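PDB 2JD4: laminin subunit ALPHA-1 from Mus musculus, which forms part of the basement-membrane protein laminin-111 and, through its C-terminal LG4-5 domain pair, probably anchors it to receptors and glycans at the cell surface. Local coordinates for residues A[41-46]-A[110-115]; A[90-95]-A[127-132]; A[5-10]-A[276-281]. The protein carries 4 engineered substitutions. All coordinates share one frame; numbering follows the deposited sequence.

Contact 1 (A[41-46]-A[110-115])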
ATOM      1  N   VAL A  41       1.893  19.842  26.218  1.00 24.95           N
ATOM      2  CA  VAL A  41       3.086  19.580  25.416  1.00 26.21           C
ATOM      3  C   VAL A  41       3.988  20.778  25.131  1.00 28.92           C
ATOM      4  O   VAL A  41       4.988  20.646  24.423  1.00 25.96           O
ATOM      5  CB  VAL A  41       2.695  18.946  24.068  1.00 25.78           C
ATOM      6  CG1 VAL A  41       1.822  17.715  24.308  1.00 24.96           C
ATOM      7  CG2 VAL A  41       1.957  19.958  23.211  1.00 19.13           C
ATOM      8  N   ARG A  42       3.639  21.939  25.677  1.00 28.37           N
ATOM      9  CA  ARG A  42       4.430  23.148  25.452  1.00 28.86           C
ATOM     10  C   ARG A  42       5.927  22.977  25.716  1.00 29.37           C
ATOM     11  O   ARG A  42       6.762  23.384  24.905  1.00 29.63           O
ATOM     12  CB  ARG A  42       3.887  24.294  26.311  1.00 28.77           C
ATOM     13  CG  ARG A  42       2.527  24.819  25.854  1.00 28.47           C
ATOM     14  CD  ARG A  42       2.001  25.871  26.813  1.00 32.39           C
ATOM     15  NE  ARG A  42       1.688  25.299  28.121  1.00 33.79           N
ATOM     16  CZ  ARG A  42       1.249  26.005  29.156  1.00 38.89           C
ATOM     17  NH1 ARG A  42       1.074  27.315  29.038  1.00 40.57           N
ATOM     18  NH2 ARG A  42       0.980  25.405  30.307  1.00 37.10           N
ATOM     19  N   LYS A  43       6.267  22.365  26.843  1.00 28.89           N
ATOM     20  CA  LYS A  43       7.666  22.170  27.201  1.00 29.49           C
ATOM     21  C   LYS A  43       8.109  20.718  27.139  1.00 29.93           C
ATOM     22  O   LYS A  43       9.273  20.408  27.378  1.00 29.81           O
ATOM     23  CB  LYS A  43       7.921  22.715  28.611  1.00 34.78           C
ATOM     24  CG  LYS A  43       7.955  24.234  28.709  1.00 37.71           C
ATOM     25  CD  LYS A  43       9.199  24.794  28.028  1.00 45.13           C
ATOM     26  CE  LYS A  43       9.273  26.310  28.150  1.00 48.62           C
ATOM     27  NZ  LYS A  43       9.337  26.746  29.569  1.00 51.92           N
ATOM     28  N   ARG A  44       7.186  19.821  26.812  1.00 31.00           N
ATOM     29  CA  ARG A  44       7.535  18.410  26.752  1.00 30.53           C
ATOM     30  C   ARG A  44       6.545  17.594  25.932  1.00 28.53           C
ATOM     31  O   ARG A  44       5.333  17.682  26.133  1.00 26.02           O
ATOM     32  CB  ARG A  44       7.623  17.846  28.175  1.00 36.01           C
ATOM     33  CG  ARG A  44       7.912  16.356  28.264  1.00 40.32           C
ATOM     34  CD  ARG A  44       8.210  15.951  29.701  1.00 48.73           C
ATOM     35  NE  ARG A  44       7.096  16.225  30.607  1.00 53.52           N
ATOM     36  CZ  ARG A  44       5.958  15.537  30.624  1.00 57.98           C
ATOM     37  NH1 ARG A  44       5.780  14.528  29.780  1.00 61.32           N
ATOM     38  NH2 ARG A  44       5.000  15.853  31.486  1.00 57.09           N
ATOM     39  N   LEU A  45       7.076  16.814  24.995  1.00 28.96           N
ATOM     40  CA  LEU A  45       6.254  15.955  24.149  1.00 26.33           C
ATOM     41  C   LEU A  45       6.900  14.581  24.064  1.00 26.34           C
ATOM     42  O   LEU A  45       7.911  14.404  23.383  1.00 27.14           O
ATOM     43  CB  LEU A  45       6.114  16.544  22.739  1.00 25.84           C
ATOM     44  CG  LEU A  45       5.364  15.678  21.712  1.00 26.52           C
ATOM     45  CD1 LEU A  45       3.893  15.559  22.102  1.00 21.59           C
ATOM     46  CD2 LEU A  45       5.499  16.285  20.318  1.00 24.36           C
ATOM     47  N   GLN A  46       6.332  13.614  24.777  1.00 26.34           N
ATOM     48  CA  GLN A  46       6.848  12.253  24.749  1.00 25.43           C
ATOM     49  C   GLN A  46       5.761  11.332  24.227  1.00 25.45           C
ATOM     50  O   GLN A  46       4.698  11.202  24.837  1.00 22.78           O
ATOM     51  CB  GLN A  46       7.272  11.769  26.138  1.00 26.69           C
ATOM     52  CG  GLN A  46       7.738  10.307  26.129  1.00 34.76           C
ATOM     53  CD  GLN A  46       7.959   9.728  27.523  1.00 42.15           C
ATOM     54  OE1 GLN A  46       8.877  10.132  28.244  1.00 46.77           O
ATOM     55  NE2 GLN A  46       7.111   8.777  27.908  1.00 38.79           N
ATOM     56  N   THR A 110       9.364   8.977  20.844  1.00 22.05           N
ATOM     57  CA  THR A 110       9.920  10.232  20.355  1.00 23.60           C
ATOM     58  C   THR A 110       9.827  11.195  21.528  1.00 25.71           C
ATOM     59  O   THR A 110       8.781  11.304  22.169  1.00 24.79           O
ATOM     60  CB  THR A 110       9.143  10.800  19.139  1.00 22.68           C
ATOM     61  OG1 THR A 110       7.793  11.099  19.511  1.00 19.82           O
ATOM     62  CG2 THR A 110       9.142   9.794  17.992  1.00 23.45           C
ATOM     63  N   GLU A 111      10.920  11.893  21.812  1.00 23.31           N
ATOM     64  CA  GLU A 111      10.927  12.796  22.947  1.00 22.77           C
ATOM     65  C   GLU A 111      11.541  14.165  22.767  1.00 21.38           C
ATOM     66  O   GLU A 111      12.700  14.294  22.392  1.00 24.48           O
ATOM     67  CB  GLU A 111      11.627  12.137  24.133  1.00 21.33           C
ATOM     68  CG  GLU A 111      10.800  11.131  24.887  1.00 31.38           C
ATOM     69  CD  GLU A 111      11.524  10.621  26.114  1.00 35.89           C
ATOM     70  OE1 GLU A 111      12.082   9.504  26.057  1.00 39.77           O
ATOM     71  OE2 GLU A 111      11.547  11.352  27.127  1.00 35.80           O
ATOM     72  N   TYR A 112      10.734  15.177  23.050  1.00 21.97           N
ATOM     73  CA  TYR A 112      11.158  16.564  23.028  1.00 23.46           C
ATOM     74  C   TYR A 112      11.000  16.968  24.490  1.00 26.75           C
ATOM     75  O   TYR A 112       9.898  16.918  25.033  1.00 26.30           O
ATOM     76  CB  TYR A 112      10.230  17.419  22.169  1.00 23.08           C
ATOM     77  CG  TYR A 112      10.081  18.850  22.667  1.00 25.57           C
ATOM     78  CD1 TYR A 112      11.200  19.653  22.908  1.00 25.82           C
ATOM     79  CD2 TYR A 112       8.819  19.394  22.911  1.00 25.99           C
ATOM     80  CE1 TYR A 112      11.060  20.968  23.388  1.00 28.14           C
ATOM     81  CE2 TYR A 112       8.667  20.703  23.386  1.00 24.75           C
ATOM     82  CZ  TYR A 112       9.790  21.482  23.624  1.00 28.33           C
ATOM     83  OH  TYR A 112       9.638  22.768  24.102  1.00 26.00           O
ATOM     84  N   ILE A 113      12.095  17.331  25.143  1.00 28.64           N
ATOM     85  CA  ILE A 113      11.999  17.742  26.534  1.00 32.41           C
ATOM     86  C   ILE A 113      13.058  18.792  26.859  1.00 32.82           C
ATOM     87  O   ILE A 113      14.255  18.572  26.668  1.00 33.44           O
ATOM     88  CB  ILE A 113      12.113  16.523  27.484  1.00 32.25           C
ATOM     89  CG1 ILE A 113      11.841  16.964  28.924  1.00 36.39           C
ATOM     90  CG2 ILE A 113      13.475  15.870  27.352  1.00 35.03           C
ATOM     91  CD1 ILE A 113      11.707  15.815  29.896  1.00 39.72           C
ATOM     92  N   LYS A 114      12.590  19.947  27.317  1.00 35.51           N
ATOM     93  CA  LYS A 114      13.454  21.070  27.668  1.00 37.64           C
ATOM     94  C   LYS A 114      14.134  21.663  26.434  1.00 36.67           C
ATOM     95  O   LYS A 114      13.492  22.328  25.615  1.00 39.92           O
ATOM     96  CB  LYS A 114      14.509  20.633  28.692  1.00 38.20           C
ATOM     97  CG  LYS A 114      13.954  20.139  30.028  1.00 43.00           C
ATOM     98  CD  LYS A 114      13.208  21.220  30.809  1.00 45.57           C
ATOM     99  CE  LYS A 114      11.803  21.469  30.263  1.00 50.88           C
ATOM    100  NZ  LYS A 114      11.017  22.435  31.092  1.00 52.62           N
ATOM    101  N   ARG A 115      15.432  21.421  26.302  1.00 35.39           N
ATOM    102  CA  ARG A 115      16.194  21.937  25.169  1.00 34.41           C
ATOM    103  C   ARG A 115      16.827  20.808  24.362  1.00 33.14           C
ATOM    104  O   ARG A 115      17.726  21.041  23.556  1.00 35.16           O
ATOM    105  CB  ARG A 115      17.287  22.887  25.667  1.00 33.48           C
ATOM    106  CG  ARG A 115      16.781  24.239  26.150  1.00 37.53           C
ATOM    107  CD  ARG A 115      16.572  25.197  24.984  1.00 38.73           C
ATOM    108  NE  ARG A 115      15.178  25.301  24.562  1.00 40.17           N
ATOM    109  CZ  ARG A 115      14.775  25.993  23.501  1.00 41.54           C
ATOM    110  NH1 ARG A 115      15.663  26.638  22.751  1.00 38.41           N
ATOM    111  NH2 ARG A 115      13.484  26.057  23.197  1.00 40.33           N
TER

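Contact 2 (A[90-95]-A[127-132])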
ATOM      1  N   GLY A  90      12.225  27.860  14.155  1.00 31.94           N
ATOM      2  CA  GLY A  90      13.261  26.973  13.658  1.00 29.61           C
ATOM      3  C   GLY A  90      12.892  25.517  13.838  1.00 32.59           C
ATOM      4  O   GLY A  90      12.168  25.165  14.771  1.00 35.62           O
ATOM      5  N   ARG A  91      13.394  24.667  12.949  1.00 29.20           N
ATOM      6  CA  ARG A  91      13.099  23.243  13.008  1.00 28.63           C
ATOM      7  C   ARG A  91      14.224  22.397  13.607  1.00 27.50           C
ATOM      8  O   ARG A  91      15.408  22.622  13.339  1.00 27.86           O
ATOM      9  CB  ARG A  91      12.764  22.730  11.601  1.00 27.58           C
ATOM     10  CG  ARG A  91      12.488  21.234  11.523  1.00 30.29           C
ATOM     11  CD  ARG A  91      11.654  20.897  10.293  1.00 31.71           C
ATOM     12  NE  ARG A  91      12.419  20.981   9.063  1.00 30.80           N
ATOM     13  CZ  ARG A  91      11.927  21.362   7.889  1.00 26.12           C
ATOM     14  NH1 ARG A  91      10.655  21.706   7.769  1.00 24.40           N
ATOM     15  NH2 ARG A  91      12.718  21.403   6.829  1.00 27.65           N
ATOM     16  N   THR A  92      13.842  21.428  14.431  1.00 21.65           N
ATOM     17  CA  THR A  92      14.795  20.506  15.036  1.00 20.78           C
ATOM     18  C   THR A  92      14.454  19.138  14.442  1.00 24.53           C
ATOM     19  O   THR A  92      13.281  18.786  14.346  1.00 24.75           O
ATOM     20  CB  THR A  92      14.640  20.445  16.578  1.00 24.82           C
ATOM     21  OG1 THR A  92      14.886  21.736  17.146  1.00 25.87           O
ATOM     22  CG2 THR A  92      15.620  19.450  17.173  1.00 21.97           C
ATOM     23  N   LYS A  93      15.460  18.373  14.032  1.00 25.90           N
ATOM     24  CA  LYS A  93      15.210  17.060  13.443  1.00 29.51           C
ATOM     25  C   LYS A  93      16.077  15.964  14.043  1.00 28.99           C
ATOM     26  O   LYS A  93      17.246  16.184  14.349  1.00 28.81           O
ATOM     27  CB  LYS A  93      15.428  17.115  11.929  1.00 31.82           C
ATOM     28  CG  LYS A  93      15.169  15.801  11.210  1.00 38.17           C
ATOM     29  CD  LYS A  93      15.110  16.006   9.701  1.00 41.80           C
ATOM     30  CE  LYS A  93      14.711  14.724   8.982  1.00 42.90           C
ATOM     31  NZ  LYS A  93      14.480  14.954   7.529  1.00 44.99           N
ATOM     32  N   VAL A  94      15.493  14.782  14.217  1.00 27.06           N
ATOM     33  CA  VAL A  94      16.212  13.632  14.763  1.00 27.58           C
ATOM     34  C   VAL A  94      15.915  12.417  13.888  1.00 29.25           C
ATOM     35  O   VAL A  94      14.787  12.241  13.426  1.00 29.48           O
ATOM     36  CB  VAL A  94      15.752  13.283  16.197  1.00 25.48           C
ATOM     37  CG1 VAL A  94      16.768  12.366  16.854  1.00 27.27           C
ATOM     38  CG2 VAL A  94      15.536  14.548  17.012  1.00 27.24           C
ATOM     39  N   SER A  95      16.925  11.584  13.663  1.00 30.86           N
ATOM     40  CA  SER A  95      16.759  10.380  12.856  1.00 32.46           C
ATOM     41  C   SER A  95      17.257   9.179  13.645  1.00 33.84           C
ATOM     42  O   SER A  95      18.028   9.325  14.593  1.00 36.42           O
ATOM     43  CB  SER A  95      17.546  10.492  11.545  1.00 34.20           C
ATOM     44  OG  SER A  95      17.036  11.530  10.723  1.00 36.01           O
ATOM     45  N   PRO A 127      21.475   9.398  20.015  1.00 35.70           N
ATOM     46  CA  PRO A 127      22.065  10.536  20.724  1.00 36.31           C
ATOM     47  C   PRO A 127      21.100  11.719  20.670  1.00 37.45           C
ATOM     48  O   PRO A 127      20.272  11.808  19.760  1.00 36.22           O
ATOM     49  CB  PRO A 127      23.353  10.790  19.942  1.00 35.96           C
ATOM     50  CG  PRO A 127      23.748   9.406  19.517  1.00 34.03           C
ATOM     51  CD  PRO A 127      22.424   8.840  19.036  1.00 38.31           C
ATOM     52  N   SER A 128      21.196  12.621  21.642  1.00 36.50           N
ATOM     53  CA  SER A 128      20.316  13.781  21.682  1.00 38.27           C
ATOM     54  C   SER A 128      20.727  14.890  20.720  1.00 38.11           C
ATOM     55  O   SER A 128      21.880  14.982  20.303  1.00 38.97           O
ATOM     56  CB  SER A 128      20.252  14.358  23.096  1.00 40.15           C
ATOM     57  OG  SER A 128      19.590  13.471  23.977  1.00 46.34           O
ATOM     58  N   VAL A 129      19.758  15.728  20.372  1.00 35.41           N
ATOM     59  CA  VAL A 129      19.982  16.859  19.490  1.00 36.42           C
ATOM     60  C   VAL A 129      19.520  18.097  20.248  1.00 36.39           C
ATOM     61  O   VAL A 129      18.576  18.030  21.042  1.00 34.82           O
ATOM     62  CB  VAL A 129      19.177  16.724  18.182  1.00 34.63           C
ATOM     63  CG1 VAL A 129      19.324  17.982  17.351  1.00 39.00           C
ATOM     64  CG2 VAL A 129      19.666  15.522  17.394  1.00 35.27           C
ATOM     65  N   THR A 130      20.188  19.221  20.013  1.00 32.98           N
ATOM     66  CA  THR A 130      19.842  20.465  20.687  1.00 33.15           C
ATOM     67  C   THR A 130      18.710  21.196  19.981  1.00 33.45           C
ATOM     68  O   THR A 130      18.750  21.401  18.770  1.00 36.47           O
ATOM     69  CB  THR A 130      21.073  21.403  20.782  1.00 34.74           C
ATOM     70  OG1 THR A 130      22.037  20.823  21.667  1.00 34.28           O
ATOM     71  CG2 THR A 130      20.673  22.780  21.305  1.00 35.05           C
ATOM     72  N   VAL A 131      17.698  21.586  20.747  1.00 31.32           N
ATOM     73  CA  VAL A 131      16.560  22.298  20.189  1.00 33.03           C
ATOM     74  C   VAL A 131      17.041  23.556  19.473  1.00 35.03           C
ATOM     75  O   VAL A 131      17.827  24.337  20.019  1.00 33.76           O
ATOM     76  CB  VAL A 131      15.544  22.668  21.292  1.00 31.55           C
ATOM     77  CG1 VAL A 131      14.465  23.584  20.738  1.00 29.30           C
ATOM     78  CG2 VAL A 131      14.908  21.394  21.839  1.00 30.93           C
ATOM     79  N   VAL A 132      16.561  23.732  18.245  1.00 31.57           N
ATOM     80  CA  VAL A 132      16.928  24.862  17.402  1.00 33.32           C
ATOM     81  C   VAL A 132      15.952  26.025  17.535  1.00 34.93           C
ATOM     82  O   VAL A 132      14.744  25.825  17.666  1.00 34.30           O
ATOM     83  CB  VAL A 132      16.980  24.431  15.915  1.00 34.87           C
ATOM     84  CG1 VAL A 132      17.215  25.636  15.023  1.00 33.58           C
ATOM     85  CG2 VAL A 132      18.076  23.391  15.712  1.00 32.77           C
TER
HETATM   86  O   HOH W   1      12.956  23.846  17.188  1.00 26.61           O

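Contact 3 (A[5-10]-A[276-281])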
ATOM      1  N   GLN A   5     -10.292 -36.760 -11.476  1.00 23.00           N
ATOM      2  CA  GLN A   5     -10.800 -36.050 -10.306  1.00 23.15           C
ATOM      3  C   GLN A   5     -10.165 -34.659 -10.264  1.00 24.51           C
ATOM      4  O   GLN A   5      -8.983 -34.502 -10.545  1.00 24.30           O
ATOM      5  CB  GLN A   5     -10.507 -36.836  -9.014  1.00 25.23           C
ATOM      6  CG  GLN A   5      -9.037 -37.100  -8.724  1.00 23.51           C
ATOM      7  CD  GLN A   5      -8.825 -37.993  -7.508  1.00 28.52           C
ATOM      8  OE1 GLN A   5      -7.685 -38.277  -7.131  1.00 33.05           O
ATOM      9  NE2 GLN A   5      -9.918 -38.437  -6.886  1.00 21.08           N
ATOM     10  N   PRO A   6     -10.952 -33.625  -9.930  1.00 28.47           N
ATOM     11  CA  PRO A   6     -10.380 -32.274  -9.885  1.00 27.03           C
ATOM     12  C   PRO A   6      -9.180 -32.102  -8.954  1.00 27.12           C
ATOM     13  O   PRO A   6      -9.117 -32.710  -7.890  1.00 27.97           O
ATOM     14  CB  PRO A   6     -11.575 -31.397  -9.489  1.00 30.99           C
ATOM     15  CG  PRO A   6     -12.531 -32.353  -8.818  1.00 34.05           C
ATOM     16  CD  PRO A   6     -12.395 -33.609  -9.630  1.00 26.78           C
ATOM     17  N   GLU A   7      -8.215 -31.287  -9.373  1.00 27.77           N
ATOM     18  CA  GLU A   7      -7.038 -31.038  -8.551  1.00 27.95           C
ATOM     19  C   GLU A   7      -7.307 -29.881  -7.598  1.00 28.17           C
ATOM     20  O   GLU A   7      -7.462 -28.728  -8.014  1.00 27.28           O
ATOM     21  CB  GLU A   7      -5.819 -30.747  -9.428  1.00 30.55           C
ATOM     22  CG  GLU A   7      -5.192 -32.008 -10.003  1.00 38.05           C
ATOM     23  CD  GLU A   7      -3.920 -31.738 -10.773  1.00 43.81           C
ATOM     24  OE1 GLU A   7      -3.042 -31.022 -10.242  1.00 49.71           O
ATOM     25  OE2 GLU A   7      -3.793 -32.251 -11.907  1.00 44.52           O
ATOM     26  N   LEU A   8      -7.383 -30.208  -6.312  1.00 25.89           N
ATOM     27  CA  LEU A   8      -7.645 -29.216  -5.280  1.00 27.34           C
ATOM     28  C   LEU A   8      -6.493 -28.236  -5.148  1.00 24.98           C
ATOM     29  O   LEU A   8      -5.345 -28.576  -5.422  1.00 23.96           O
ATOM     30  CB  LEU A   8      -7.871 -29.898  -3.932  1.00 24.03           C
ATOM     31  CG  LEU A   8      -9.091 -30.814  -3.812  1.00 28.36           C
ATOM     32  CD1 LEU A   8      -9.126 -31.417  -2.411  1.00 23.91           C
ATOM     33  CD2 LEU A   8     -10.369 -30.034  -4.091  1.00 25.48           C
ATOM     34  N   CYS A   9      -6.817 -27.017  -4.734  1.00 27.42           N
ATOM     35  CA  CYS A   9      -5.820 -25.973  -4.528  1.00 27.91           C
ATOM     36  C   CYS A   9      -5.454 -25.953  -3.053  1.00 28.46           C
ATOM     37  O   CYS A   9      -6.131 -26.573  -2.235  1.00 28.26           O
ATOM     38  CB  CYS A   9      -6.386 -24.608  -4.910  1.00 24.41           C
ATOM     39  SG  CYS A   9      -6.630 -24.340  -6.693  1.00 25.65           S
ATOM     40  N   ALA A  10      -4.388 -25.237  -2.713  1.00 29.69           N
ATOM     41  CA  ALA A  10      -3.976 -25.131  -1.320  1.00 29.84           C
ATOM     42  C   ALA A  10      -5.108 -24.441  -0.557  1.00 31.27           C
ATOM     43  O   ALA A  10      -6.041 -23.912  -1.164  1.00 27.27           O
ATOM     44  CB  ALA A  10      -2.691 -24.317  -1.213  1.00 29.02           C
ATOM     45  N   ALA A 276       1.616 -28.813 -13.674  1.00 52.49           N
ATOM     46  CA  ALA A 276       0.476 -29.250 -12.876  1.00 52.28           C
ATOM     47  C   ALA A 276      -0.614 -28.187 -12.926  1.00 52.31           C
ATOM     48  O   ALA A 276      -0.327 -26.991 -12.899  1.00 52.38           O
ATOM     49  CB  ALA A 276       0.908 -29.492 -11.435  1.00 53.66           C
ATOM     50  N   ALA A 277      -1.866 -28.631 -12.997  1.00 51.32           N
ATOM     51  CA  ALA A 277      -3.007 -27.723 -13.058  1.00 49.85           C
ATOM     52  C   ALA A 277      -3.124 -26.831 -11.823  1.00 47.76           C
ATOM     53  O   ALA A 277      -3.468 -25.655 -11.926  1.00 47.55           O
ATOM     54  CB  ALA A 277      -4.295 -28.522 -13.243  1.00 49.30           C
ATOM     55  N   ARG A 278      -2.834 -27.395 -10.656  1.00 46.54           N
ATOM     56  CA  ARG A 278      -2.923 -26.653  -9.403  1.00 44.44           C
ATOM     57  C   ARG A 278      -1.614 -25.984  -8.983  1.00 40.35           C
ATOM     58  O   ARG A 278      -1.525 -25.408  -7.898  1.00 39.77           O
ATOM     59  CB  ARG A 278      -3.409 -27.591  -8.296  1.00 44.80           C
ATOM     60  CG  ARG A 278      -2.622 -28.890  -8.202  1.00 50.62           C
ATOM     61  CD  ARG A 278      -1.284 -28.700  -7.510  1.00 52.81           C
ATOM     62  NE  ARG A 278      -0.389 -29.834  -7.724  1.00 60.01           N
ATOM     63  CZ  ARG A 278      -0.688 -31.098  -7.437  1.00 64.16           C
ATOM     64  NH1 ARG A 278      -1.868 -31.406  -6.916  1.00 63.91           N
ATOM     65  NH2 ARG A 278       0.198 -32.057  -7.671  1.00 64.87           N
ATOM     66  N   ALA A 279      -0.607 -26.048  -9.847  1.00 36.75           N
ATOM     67  CA  ALA A 279       0.697 -25.467  -9.546  1.00 35.36           C
ATOM     68  C   ALA A 279       0.650 -24.011  -9.089  1.00 34.73           C
ATOM     69  O   ALA A 279       1.295 -23.643  -8.105  1.00 34.58           O
ATOM     70  CB  ALA A 279       1.611 -25.593 -10.757  1.00 36.77           C
ATOM     71  N   LEU A 280      -0.114 -23.185  -9.796  1.00 34.12           N
ATOM     72  CA  LEU A 280      -0.199 -21.765  -9.461  1.00 32.74           C
ATOM     73  C   LEU A 280      -1.111 -21.405  -8.289  1.00 31.00           C
ATOM     74  O   LEU A 280      -0.972 -20.324  -7.713  1.00 31.98           O
ATOM     75  CB  LEU A 280      -0.606 -20.959 -10.702  1.00 33.02           C
ATOM     76  CG  LEU A 280       0.385 -20.991 -11.871  1.00 30.77           C
ATOM     77  CD1 LEU A 280      -0.127 -20.115 -13.006  1.00 33.25           C
ATOM     78  CD2 LEU A 280       1.750 -20.502 -11.410  1.00 30.38           C
ATOM     79  N   CYS A 281      -2.039 -22.286  -7.929  1.00 28.24           N
ATOM     80  CA  CYS A 281      -2.926 -21.991  -6.807  1.00 28.50           C
ATOM     81  C   CYS A 281      -2.457 -22.716  -5.548  1.00 27.70           C
ATOM     82  O   CYS A 281      -3.265 -23.164  -4.730  1.00 26.31           O
ATOM     83  CB  CYS A 281      -4.377 -22.365  -7.150  1.00 25.25           C
ATOM     84  SG  CYS A 281      -4.739 -24.134  -7.401  1.00 29.69           S
TER

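Contact 1 (A[41-46]-A[110-115])
Leu45 and Tyr112 face each other as an antiparallel hydrogen-bonded pair, and the buried, tightly packed part of this contact is built on them. Leu45 N reaches Tyr112 O at 2.8 Å, and Tyr112 N returns to Leu45 O at 2.9 Å. On the inner face Leu45 CB touches the ring at Tyr112 CD2, 3.9 Å away, while the ring extends alongside residues 41-43. Lys43 O lies over one face, and Arg42 O sits in the ring plane, 3.0 Å from Tyr112 OH. A tyrosine suits this place because its ring fills the core beside Leu45 and its hydroxyl still ends next to a backbone carbonyl. Strands 44-53 and 106-113 are neighbours in one sheet of the laminin G β-sandwich, and Phe85 and Leu87 also meet the Tyr112 ring. The other face is less buried. There Arg44 and Ile113, both partly exposed, lie side by side, Arg44 CD against Ile113 CD1 at 3.5 Å, CG of the arginine being anti to the backbone N (chi1 177°). The loose end lies beyond the strands: Lys114 N makes only a weak 3.3 Å bond to Lys43 O, and the two exposed ammonium groups, Lys43 NZ and Lys114 NZ, stay 4.9 Å apart.

Contact 2 (A[90-95]-A[127-132])
Thr92 and Val132 make the one direct hydrogen bond between segments 90-95 and 127-132. Val132 N donates to Thr92 OG1 over 2.8 Å, nearly straight at 174°. The hydroxyl is brought there by a chi1 of -61°, which sets OG1 beside its own backbone N and leaves CG2 anti to that nitrogen. A bridging water adds to the polar part, lying 2.9 Å from Thr92 OG1 and within hydrogen-bonding distance of Gly90 O and Val132 O. The apolar contacts are looser: Thr92 CG2 meets Val129 CG1 at 4.0 Å, and Val94 CG2 lies 4.3 Å from Val129 CG2. Branched residues suit such a seam, since threonine offers one methyl to the valine and one hydroxyl to the backbone. A valine in place of Thr92 would probably leave Val132 N without its acceptor and the water with one partner fewer. Gly90 has backbone angles that call for glycine, and a CB there would also crowd Val132 CG1. Strand 91-95 is an edge strand of its sheet, bonded to strand 80-86, whereas 124-130 pairs with 116-121 in the other sheet; the contact therefore joins the edges of the two layers of the sandwich, with Val94 also resting on Ala117 and Met119.

Contact 3 (A[5-10]-A[276-281])
Cys281 O accepts the backbone N-H of Ala10 at 3.1 Å, the donor tilted 15° from the carbonyl plane. This bond lies beside the Cys9-Cys281 disulfide, which ties the N-terminal segment 5-10 to a loop in the second laminin G domain, between strands 267-272 and 286-293. A covalent tie suits two pieces that lack regular strand or helix and meet at the surface. Residues Ala276 to Ala279 form a type I β turn, closed by Ala279 N bonding to Ala276 O. Within it Ala277 CB lies 4.0 Å from Glu7 OE2, a small side chain beside the carboxylate. Glu7 and Arg278 cross at about a right angle. Glu7 OE1 stands over one face of the guanidinium, offset toward the rim and 3.5 Å from Arg278 NH1. It forms a salt bridge by charge alone, since no N-H points at the oxygen. Opposite charges therefore suit these two exposed positions without a directed bond. A chi1 of 51° places Arg278 CG between the backbone N and the carbonyl carbon, on the side where Glu7 crosses. In the disulfide, SG of Cys9 and SG of Cys281 are 2.0 Å apart, with a torsion of -86° about the S-S bond.

How the contacts relate
Contacts 1 and 2 belong to the first laminin G domain and lie side by side, their centres 11 Å apart. They meet where Arg115 O probably accepts a hydrogen bond from Val131 N at 2.9 Å, and Val131 CG2 packs 4.2 Å from Tyr112 CE1. Both lie near the magnesium ion bound by Asp70, Leu87, Thr137 and Asp139: the side chain of Arg42 comes within about 8 Å of it, and Gly90 within about 10 Å. Contact 3 is on the opposite side of the chain's centre. The nearest atoms of contact 1 and contact 3 are about 41 Å apart, as are those of contact 2 and contact 3. Along the chain, contacts 1 and 2 are nested within the loop that its disulfide closes.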